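Local atomic coordinates of D-mandelate dehydrogenase (Rhodotorula graminis, PDB entry 2W2L), a protein that probably catalyses the NAD-dependent interconversion of D-2-hydroxyacids such as D-mandelate and their 2-keto acids, as a member of the D-isomer-specific 2-hydroxyacid dehydrogenase family. Residues Asp72-Leu77 with Asp97-Arg102; Lys189-Asp194 with Glu215-Arg220. All coordinates share one frame; numbering follows the deposited sequence. Where two conformers were deposited one is given.

Interaction 1 of 2, residues Asp72-Leu77 with Asp97-Arg102; sequences DIISHL and DALNER. Unlike the reference sequence in segment 72-77: Ile73 (reference Leu).
Ile74, at the end of helix 71-74, meets three residues of the facing segment. Its CG1 branch, which lies beside the backbone N (chi1 -78°), carries CD1 to the methyl of Ala98, with Ile74 CD1 4.2 Å from Ala98 CB; CG1 itself lies against Leu99 CD1. Ile74 CG2 sits 3.6 Å from Ala98 O and also touches the CD methylene of Arg102, whose side chain runs past Ile74 in the opposite direction. Helices 71-74 and 96-101 precede adjacent strands, 83-86 and 105-107, of the five-stranded parallel sheet, so the contact joins neighbouring connections of this alpha/beta domain. From Ile74 to Leu77 the chain makes a type I turn, and the guanidinium of Arg102 arrives at its carbonyls. Ile74 O lies 2.9 Å from Arg102 NE, oblique to the guanidinium plane. Ser75 O lies at the edge of the guanidinium, 3.0 Å from Arg102 NH2. Leu77 O stands over one face, 3.2 Å from Arg102 NH1, at an angle too poor for a hydrogen bond. An extended run from CG to NE gives Arg102 the length for this span. Leu77 then crosses Leu99 at about a right angle, CD1 against CD1 at 3.8 Å, while Leu44 of helix 37-45 packs on Leu77 as well.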
# COMPACT_ATOMS: atom_id res chain seq x y z
N ASP D 72 -7.79 3.15 -42.21
CA ASP D 72 -8.80 3.83 -42.96
C ASP D 72 -8.87 5.34 -42.67
O ASP D 72 -8.85 6.15 -43.63
CB ASP D 72 -10.13 3.14 -42.78
CG ASP D 72 -11.30 3.96 -43.29
OD1 ASP D 72 -11.27 4.51 -44.44
OD2 ASP D 72 -12.27 4.05 -42.52
N ILE D 73 -8.94 5.72 -41.38
CA ILE D 73 -8.82 7.13 -40.96
C ILE D 73 -7.46 7.73 -41.25
O ILE D 73 -7.35 8.87 -41.65
CB ILE D 73 -9.29 7.35 -39.50
CG1 ILE D 73 -8.48 8.39 -38.75
CG2 ILE D 73 -9.25 6.06 -38.75
CD1 ILE D 73 -8.86 8.50 -37.28
N ILE D 74 -6.40 6.94 -41.12
CA ILE D 74 -5.08 7.49 -41.39
C ILE D 74 -4.93 7.81 -42.87
O ILE D 74 -4.06 8.61 -43.28
CB ILE D 74 -4.00 6.53 -40.89
CG1 ILE D 74 -3.87 6.67 -39.36
CG2 ILE D 74 -2.67 6.76 -41.58
CD1 ILE D 74 -3.49 5.36 -38.68
N SER D 75 -5.78 7.21 -43.70
CA SER D 75 -5.65 7.38 -45.14
C SER D 75 -6.10 8.79 -45.55
O SER D 75 -6.05 9.17 -46.71
CB SER D 75 -6.41 6.30 -45.90
OG SER D 75 -7.82 6.53 -45.79
N HIS D 76 -6.54 9.58 -44.58
CA HIS D 76 -7.18 10.85 -44.91
C HIS D 76 -6.44 12.05 -44.31
O HIS D 76 -6.79 13.18 -44.59
CB HIS D 76 -8.64 10.83 -44.48
CG HIS D 76 -9.47 9.84 -45.23
ND1 HIS D 76 -9.79 9.99 -46.56
CD2 HIS D 76 -10.02 8.66 -44.84
CE1 HIS D 76 -10.51 8.95 -46.96
NE2 HIS D 76 -10.66 8.14 -45.93
N LEU D 77 -5.41 11.79 -43.52
CA LEU D 77 -4.59 12.83 -42.93
C LEU D 77 -3.91 13.63 -44.01
O LEU D 77 -3.50 13.05 -45.03
CB LEU D 77 -3.50 12.21 -42.07
CG LEU D 77 -4.09 11.54 -40.87
CD1 LEU D 77 -3.03 10.63 -40.27
CD2 LEU D 77 -4.63 12.62 -39.90
N ASP D 97 1.90 1.33 -37.88
CA ASP D 97 2.53 1.02 -39.18
C ASP D 97 1.89 1.79 -40.32
O ASP D 97 2.60 2.30 -41.19
CB ASP D 97 2.56 -0.48 -39.51
CG ASP D 97 3.35 -1.27 -38.49
OD1 ASP D 97 4.12 -0.63 -37.73
OD2 ASP D 97 3.19 -2.51 -38.43
N ALA D 98 0.56 1.87 -40.31
CA ALA D 98 -0.09 2.75 -41.27
C ALA D 98 0.37 4.22 -41.11
O ALA D 98 0.44 4.96 -42.10
CB ALA D 98 -1.62 2.62 -41.22
N LEU D 99 0.73 4.63 -39.89
CA LEU D 99 1.16 6.02 -39.66
C LEU D 99 2.59 6.27 -40.12
O LEU D 99 2.86 7.29 -40.75
CB LEU D 99 0.91 6.45 -38.21
CG LEU D 99 0.91 7.96 -37.88
CD1 LEU D 99 -0.21 8.77 -38.52
CD2 LEU D 99 0.83 8.10 -36.40
N ASN D 100 3.48 5.32 -39.81
CA ASN D 100 4.85 5.33 -40.37
C ASN D 100 4.96 5.22 -41.91
O ASN D 100 5.89 5.78 -42.48
CB ASN D 100 5.74 4.28 -39.70
CG ASN D 100 6.03 4.58 -38.22
OD1 ASN D 100 6.12 3.66 -37.41
ND2 ASN D 100 6.16 5.87 -37.86
N GLU D 101 4.02 4.54 -42.57
CA GLU D 101 4.11 4.42 -44.03
C GLU D 101 3.98 5.78 -44.73
O GLU D 101 4.57 5.97 -45.78
CB GLU D 101 3.14 3.38 -44.65
CG GLU D 101 3.78 1.99 -44.99
CD GLU D 101 5.08 1.99 -45.99
OE1 GLU D 101 5.16 2.75 -47.01
OE2 GLU D 101 6.01 1.17 -45.75
N ARG D 102 3.19 6.68 -44.14
CA ARG D 102 3.07 8.07 -44.57
C ARG D 102 4.23 9.00 -44.14
O ARG D 102 4.08 10.22 -44.15
CB ARG D 102 1.81 8.64 -44.00
CG ARG D 102 0.55 8.04 -44.51
CD ARG D 102 -0.51 8.97 -44.07
NE ARG D 102 -1.66 8.91 -44.93
CZ ARG D 102 -2.02 9.83 -45.80
NH1 ARG D 102 -1.30 10.93 -45.95
NH2 ARG D 102 -3.10 9.64 -46.53

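Interaction 2 of 2, residues Lys189-Asp194 with Glu215-Arg220; sequences KLVYYD and EELARR. With NAD (nicotinamide-adenine-dinucleotide), chain K.
Leu217 of helix 214-220 packs on Val191 and Tyr193 of strand 189-193, within the Rossmann-type NAD-binding domain. Strand and helix segments run nearly antiparallel, at 157°, with their axes 8.2 Å apart. Starting at the root of the leucine, Leu217 CB lies 4.3 Å from Tyr193 CB; the tyrosine ring itself leads away from the helix. Next, CG stands anti to the backbone N (chi1 180°), and CD1 is the branch that reaches the strand. There that one methyl touches backbone and side chain together: Leu217 CD1 is 3.4 Å from Val191 O, equally near Tyr193 N, and 3.6 Å from Val191 CG2. Val169 of strand 165-169 also packs against Leu217. One turn along the helix, Arg220 bends at chi2 and chi3 and crosses Val191 at about a right angle, so that Val191 CG1 lies over one guanidinium face, offset toward its rim; Arg220 NH2 forms a salt bridge with Glu209. Just past the strand, Asp194 turns to the cofactor. Its OD1 takes hydrogen bonds from both hydroxyls of the adenosine ribose, as expected of the acidic residue that follows the second strand in NAD-dependent Rossmann folds: NAD O2B is 2.8 Å from Asp194 OD1, and O3B is 3.2 Å from the same oxygen.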
# COMPACT_ATOMS: atom_id res chain seq x y z
N LYS D 189 11.95 -11.06 -1.66
CA LYS D 189 13.00 -11.50 -2.56
C LYS D 189 12.49 -11.47 -4.00
O LYS D 189 11.26 -11.56 -4.23
CB LYS D 189 13.48 -12.90 -2.19
CG LYS D 189 14.25 -13.01 -0.84
CD LYS D 189 14.15 -14.49 -0.24
CE LYS D 189 15.21 -14.85 0.86
NZ LYS D 189 14.98 -14.27 2.24
N LEU D 190 13.39 -11.34 -4.98
CA LEU D 190 13.00 -11.24 -6.40
C LEU D 190 13.48 -12.37 -7.33
O LEU D 190 14.67 -12.68 -7.42
CB LEU D 190 13.34 -9.85 -7.01
CG LEU D 190 12.95 -9.54 -8.48
CD1 LEU D 190 11.52 -9.19 -8.62
CD2 LEU D 190 13.77 -8.43 -9.07
N VAL D 191 12.52 -12.98 -8.04
CA VAL D 191 12.86 -13.77 -9.21
C VAL D 191 12.07 -13.22 -10.34
O VAL D 191 10.93 -12.79 -10.14
CB VAL D 191 12.69 -15.29 -9.01
CG1 VAL D 191 12.88 -15.62 -7.57
CG2 VAL D 191 11.38 -15.83 -9.54
N TYR D 192 12.67 -13.19 -11.52
CA TYR D 192 11.97 -12.62 -12.64
C TYR D 192 12.15 -13.44 -13.88
O TYR D 192 13.18 -14.12 -14.06
CB TYR D 192 12.40 -11.18 -12.92
CG TYR D 192 13.75 -11.07 -13.56
CD1 TYR D 192 13.89 -10.79 -14.93
CD2 TYR D 192 14.90 -11.24 -12.80
CE1 TYR D 192 15.17 -10.70 -15.53
CE2 TYR D 192 16.18 -11.14 -13.38
CZ TYR D 192 16.31 -10.87 -14.74
OH TYR D 192 17.60 -10.76 -15.25
N TYR D 193 11.11 -13.38 -14.73
CA TYR D 193 11.24 -13.81 -16.09
C TYR D 193 11.14 -12.63 -17.04
O TYR D 193 10.25 -11.80 -16.89
CB TYR D 193 10.23 -14.92 -16.46
CG TYR D 193 10.11 -15.02 -17.98
CD1 TYR D 193 11.02 -15.79 -18.73
CD2 TYR D 193 9.15 -14.26 -18.66
CE1 TYR D 193 10.93 -15.84 -20.11
CE2 TYR D 193 9.07 -14.29 -20.03
CZ TYR D 193 9.96 -15.08 -20.75
OH TYR D 193 9.83 -15.09 -22.13
N ASP D 194 12.02 -12.56 -18.04
CA ASP D 194 11.89 -11.51 -19.06
C ASP D 194 12.59 -11.81 -20.37
O ASP D 194 13.62 -12.49 -20.42
CB ASP D 194 12.38 -10.16 -18.54
CG ASP D 194 11.91 -8.97 -19.42
OD1 ASP D 194 12.52 -7.88 -19.30
OD2 ASP D 194 10.94 -9.11 -20.23
N GLU D 215 6.55 -20.87 -16.26
CA GLU D 215 6.25 -21.94 -15.32
C GLU D 215 7.24 -21.93 -14.15
O GLU D 215 6.86 -22.22 -13.02
CB GLU D 215 6.20 -23.31 -16.03
CG GLU D 215 6.41 -24.56 -15.12
CD GLU D 215 7.83 -25.19 -15.25
OE1 GLU D 215 8.59 -24.77 -16.18
OE2 GLU D 215 8.17 -26.11 -14.44
N GLU D 216 8.49 -21.59 -14.42
CA GLU D 216 9.49 -21.61 -13.37
C GLU D 216 9.20 -20.49 -12.46
O GLU D 216 9.28 -20.65 -11.24
CB GLU D 216 10.90 -21.47 -13.90
CG GLU D 216 11.45 -22.81 -14.25
CD GLU D 216 12.31 -22.80 -15.47
OE1 GLU D 216 12.47 -21.72 -16.09
OE2 GLU D 216 12.83 -23.88 -15.82
N LEU D 217 8.87 -19.36 -13.05
CA LEU D 217 8.58 -18.18 -12.29
C LEU D 217 7.34 -18.41 -11.44
O LEU D 217 7.38 -18.13 -10.27
CB LEU D 217 8.35 -16.98 -13.21
CG LEU D 217 8.04 -15.79 -12.30
CD1 LEU D 217 9.25 -14.81 -12.25
CD2 LEU D 217 6.80 -15.12 -12.65
N ALA D 218 6.26 -18.91 -12.04
CA ALA D 218 5.07 -19.28 -11.30
C ALA D 218 5.39 -20.17 -10.09
O ALA D 218 4.99 -19.87 -8.96
CB ALA D 218 4.07 -19.97 -12.22
N ARG D 219 6.16 -21.22 -10.32
CA ARG D 219 6.49 -22.23 -9.29
C ARG D 219 7.12 -21.61 -8.03
O ARG D 219 6.87 -22.05 -6.91
CB ARG D 219 7.43 -23.28 -9.92
CG ARG D 219 7.58 -24.63 -9.21
CD ARG D 219 8.34 -25.67 -10.09
NE ARG D 219 9.78 -25.41 -10.25
CZ ARG D 219 10.43 -25.30 -11.42
NH1 ARG D 219 9.78 -25.41 -12.58
NH2 ARG D 219 11.74 -25.08 -11.45
N ARG D 220 7.95 -20.59 -8.26
CA ARG D 220 8.79 -19.98 -7.23
C ARG D 220 8.09 -18.88 -6.42
O ARG D 220 8.59 -18.45 -5.39
CB ARG D 220 9.99 -19.36 -7.91
CG ARG D 220 11.01 -20.33 -8.58
CD ARG D 220 11.89 -21.09 -7.57
NE ARG D 220 12.79 -20.21 -6.83
CZ ARG D 220 13.97 -19.77 -7.30
NH1 ARG D 220 14.40 -20.11 -8.53
NH2 ARG D 220 14.74 -18.96 -6.54
PA NAD K . 9.16 -0.96 -20.46
O1A NAD K . 8.72 -0.19 -21.64
O2A NAD K . 10.66 -0.82 -20.34
O5B NAD K . 8.54 -2.45 -20.52
C5B NAD K . 8.93 -3.46 -21.43
C4B NAD K . 9.73 -4.53 -20.65
O4B NAD K . 9.10 -5.80 -20.65
C3B NAD K . 11.13 -4.71 -21.23
O3B NAD K . 12.09 -4.83 -20.20
C2B NAD K . 11.05 -6.02 -21.96
O2B NAD K . 12.29 -6.68 -21.85
C1B NAD K . 9.88 -6.76 -21.33
N9A NAD K . 9.03 -7.35 -22.38
C8A NAD K . 8.86 -6.81 -23.65
N7A NAD K . 8.02 -7.60 -24.35
C5A NAD K . 7.65 -8.64 -23.56
C6A NAD K . 6.82 -9.72 -23.82
N6A NAD K . 6.47 -9.98 -25.08
N1A NAD K . 6.62 -10.67 -22.82
C2A NAD K . 7.25 -10.53 -21.59
N3A NAD K . 8.08 -9.44 -21.35
C4A NAD K . 8.28 -8.51 -22.32
O3 NAD K . 8.37 -0.52 -19.12
PN NAD K . 6.75 -0.30 -18.99
O1N NAD K . 6.70 0.61 -17.83
O2N NAD K . 6.14 0.18 -20.27
O5D NAD K . 6.01 -1.68 -18.58
C5D NAD K . 5.09 -2.29 -19.47
C4D NAD K . 3.65 -2.37 -18.96
O4D NAD K . 3.26 -1.34 -18.05
C3D NAD K . 2.72 -2.24 -20.16
O3D NAD K . 1.77 -3.27 -20.26
C2D NAD K . 1.94 -0.98 -19.88
O2D NAD K . 0.69 -0.98 -20.55
C1D NAD K . 1.91 -0.98 -18.36
N1N NAD K . 1.36 0.31 -17.83
C2N NAD K . 0.34 0.30 -16.90
C3N NAD K . -0.20 1.51 -16.40
C7N NAD K . -1.37 1.52 -15.44
O7N NAD K . -2.22 2.66 -15.48
N7N NAD K . -1.59 0.50 -14.60
C4N NAD K . 0.29 2.73 -16.88
C5N NAD K . 1.30 2.73 -17.83
C6N NAD K . 1.83 1.52 -18.30

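The two interactions share no element and sit in different domains, each built round its own parallel sheet: 72-77 with 97-102 belongs to the five-stranded sheet's domain, 189-194 with 215-220 to the seven-stranded one, with centres about 40 Å apart. Interaction 1 is partly buried and sets one helix end and its turn against a second helix; an apolar patch there grades into an arginine reaching backbone carbonyls. Interaction 2 is a buried helix-on-strand contact, almost wholly apolar across its segments, with its arginine paired to an acid elsewhere. Their relation to the cofactor differs too: interaction 1 lies away from the annotated sites, whereas the strand segment of interaction 2 ends in a ribose-binding aspartate.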